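Local coordinates for structural protein VP1 (Trichodysplasia spinulosa-associated polyomavirus, PDB 4U60) that forms the outer coat of the virus as a pentameric jelly-roll capsid protein and engages sialylated glycolipids such as GM1 through their glycan, at residues V93-E98 / H131-G136. Residues are numbered along the deposited sequence; the frame is centred on the assembly and turned at random.
Sequences VSVKTE and HMFAVG
Val95 and Thr97 face Val135 and Phe133 from two strand segments that run roughly antiparallel, their N-to-C directions 150° apart and their axes 9.4 Å from each other at closest approach, with no hydrogen bond passing between them. Across that gap the two segments meet through side chains. Thr97 and Phe133 reach out to meet each other head-on, and the methyl of Thr97 sits over one face of the phenyl ring: CG2 lies 3.8 Å from the centroid of Phe133, only 15° off the ring normal, a clear CH-pi contact. Its nearest ring atom is CZ of Phe133, at 3.7 Å from Thr97 CG2, which places the methyl a little toward the outer rim of the ring. A chi1 of 180° sets OG1 of Thr97 opposite the backbone N and CG2 between that N and the carbonyl carbon, from where the methyl reaches the ring; the hydroxyl is hydrogen-bonded to the carbonyl of Tyr268 and to Arg267.

Strands 86-99 and 129-136 belong to facing sheets of the VP1 jelly roll, the antiparallel beta-sandwich of polyomavirus capsid proteins, with these side chains turned between them. Here 86-99 pairs with 260-279, while 129-136 pairs with 201-208 and 241-254.

Two residues back along its strand, Val95 meets the same ring, the two side chains passing alongside and pointing opposite ways, with CG1 of Val95 meeting CE2 of Phe133 obliquely at 4.1 Å. The same methyl also reaches the next inward-facing residue, with Val95 CG1 4.4 Å from Val135 CG2, a looser touch. Around this apolar layer, Phe133 also stacks with the ring of Tyr204 and packs on Cys246, Val135 rests on Leu242, and Val95 leans on Ile271.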
loop_
_atom_site.group_PDB
_atom_site.type_symbol
_atom_site.label_atom_id
_atom_site.label_comp_id
_atom_site.label_asym_id
_atom_site.label_seq_id
_atom_site.Cartn_x
_atom_site.Cartn_y
_atom_site.Cartn_z
ATOM N N VAL C 93 29.171 -6.381 6.579
ATOM C CA VAL C 93 28.972 -5.559 5.387
ATOM C C VAL C 93 27.506 -5.592 4.926
ATOM O O VAL C 93 26.960 -4.579 4.533
ATOM C CB VAL C 93 29.834 -6.085 4.229
ATOM C CG1 VAL C 93 29.584 -5.288 2.954
ATOM C CG2 VAL C 93 31.315 -6.062 4.596
ATOM N N SER C 94 26.908 -6.768 4.979
ATOM C CA SER C 94 25.555 -6.968 4.460
ATOM C C SER C 94 24.949 -8.225 5.027
ATOM O O SER C 94 25.663 -9.119 5.496
ATOM C CB SER C 94 25.596 -7.065 2.919
ATOM O OG SER C 94 26.375 -8.168 2.475
ATOM N N VAL C 95 23.618 -8.304 4.937
ATOM C CA VAL C 95 22.887 -9.490 5.377
ATOM C C VAL C 95 21.775 -9.794 4.385
ATOM O O VAL C 95 21.103 -8.874 3.905
ATOM C CB VAL C 95 22.318 -9.340 6.801
ATOM C CG1 VAL C 95 21.400 -8.120 6.921
ATOM C CG2 VAL C 95 21.609 -10.618 7.235
ATOM N N LYS C 96 21.604 -11.074 4.087
ATOM C CA LYS C 96 20.404 -11.580 3.407
ATOM C C LYS C 96 19.622 -12.295 4.495
ATOM O O LYS C 96 20.111 -13.224 5.120
ATOM C CB LYS C 96 20.772 -12.532 2.271
ATOM C CG LYS C 96 21.683 -11.909 1.224
ATOM C CD LYS C 96 21.999 -12.850 0.070
ATOM C CE LYS C 96 20.845 -12.998 -0.905
ATOM N NZ LYS C 96 21.082 -14.061 -1.915
ATOM N N THR C 97 18.403 -11.858 4.745
ATOM C CA THR C 97 17.598 -12.482 5.792
ATOM C C THR C 97 16.187 -12.736 5.280
ATOM O O THR C 97 15.663 -11.936 4.490
ATOM C CB THR C 97 17.603 -11.604 7.077
ATOM O OG1 THR C 97 16.818 -12.194 8.113
ATOM C CG2 THR C 97 17.101 -10.184 6.814
ATOM N N GLU C 98 15.573 -13.810 5.777
ATOM C CA GLU C 98 14.248 -14.259 5.348
ATOM C C GLU C 98 13.526 -14.886 6.482
ATOM O O GLU C 98 14.131 -15.568 7.320
ATOM C CB GLU C 98 14.325 -15.362 4.289
ATOM C CG GLU C 98 15.104 -15.077 3.049
ATOM C CD GLU C 98 15.257 -16.309 2.178
ATOM O OE1 GLU C 98 16.366 -16.451 1.650
ATOM O OE2 GLU C 98 14.277 -17.080 1.963
ATOM N N HIS C 131 7.686 -7.795 13.245
ATOM C CA HIS C 131 8.882 -8.319 12.593
ATOM C C HIS C 131 10.029 -7.386 12.811
ATOM O O HIS C 131 9.955 -6.213 12.446
ATOM C CB HIS C 131 8.652 -8.521 11.088
ATOM C CG HIS C 131 7.524 -9.446 10.827
ATOM N ND1 HIS C 131 7.683 -10.807 10.902
ATOM C CD2 HIS C 131 6.209 -9.231 10.617
ATOM C CE1 HIS C 131 6.516 -11.398 10.720
ATOM N NE2 HIS C 131 5.607 -10.461 10.541
ATOM N N MET C 132 11.086 -7.909 13.422
ATOM C CA MET C 132 12.278 -7.114 13.536
ATOM C C MET C 132 13.504 -7.995 13.506
ATOM O O MET C 132 13.463 -9.191 13.805
ATOM C CB MET C 132 12.239 -6.248 14.787
ATOM C CG MET C 132 12.396 -7.026 16.073
ATOM S SD MET C 132 14.115 -7.391 16.530
ATOM C CE MET C 132 14.815 -5.801 16.953
ATOM N N PHE C 133 14.591 -7.412 13.023
ATOM C CA PHE C 133 15.877 -8.087 13.130
ATOM C C PHE C 133 16.949 -7.031 13.363
ATOM O O PHE C 133 16.764 -5.844 13.092
ATOM C CB PHE C 133 16.211 -8.976 11.922
ATOM C CG PHE C 133 16.529 -8.222 10.664
ATOM C CD1 PHE C 133 15.517 -7.817 9.808
ATOM C CD2 PHE C 133 17.834 -7.921 10.342
ATOM C CE1 PHE C 133 15.792 -7.126 8.639
ATOM C CE2 PHE C 133 18.109 -7.214 9.166
ATOM C CZ PHE C 133 17.085 -6.823 8.325
ATOM N N ALA C 134 18.056 -7.489 13.929
ATOM C CA ALA C 134 19.185 -6.633 14.208
ATOM C C ALA C 134 20.462 -7.437 14.026
ATOM O O ALA C 134 20.516 -8.640 14.344
ATOM C CB ALA C 134 19.101 -6.083 15.610
ATOM N N VAL C 135 21.461 -6.787 13.456
ATOM C CA VAL C 135 22.810 -7.354 13.309
ATOM C C VAL C 135 23.789 -6.319 13.842
ATOM O O VAL C 135 23.752 -5.154 13.446
ATOM C CB VAL C 135 23.144 -7.695 11.841
ATOM C CG1 VAL C 135 24.543 -8.319 11.719
ATOM C CG2 VAL C 135 22.105 -8.630 11.244
ATOM N N GLY C 136 24.661 -6.744 14.754
ATOM C CA GLY C 136 25.639 -5.832 15.335
ATOM C C GLY C 136 26.886 -6.507 15.843
ATOM O O GLY C 136 27.018 -7.729 15.826
#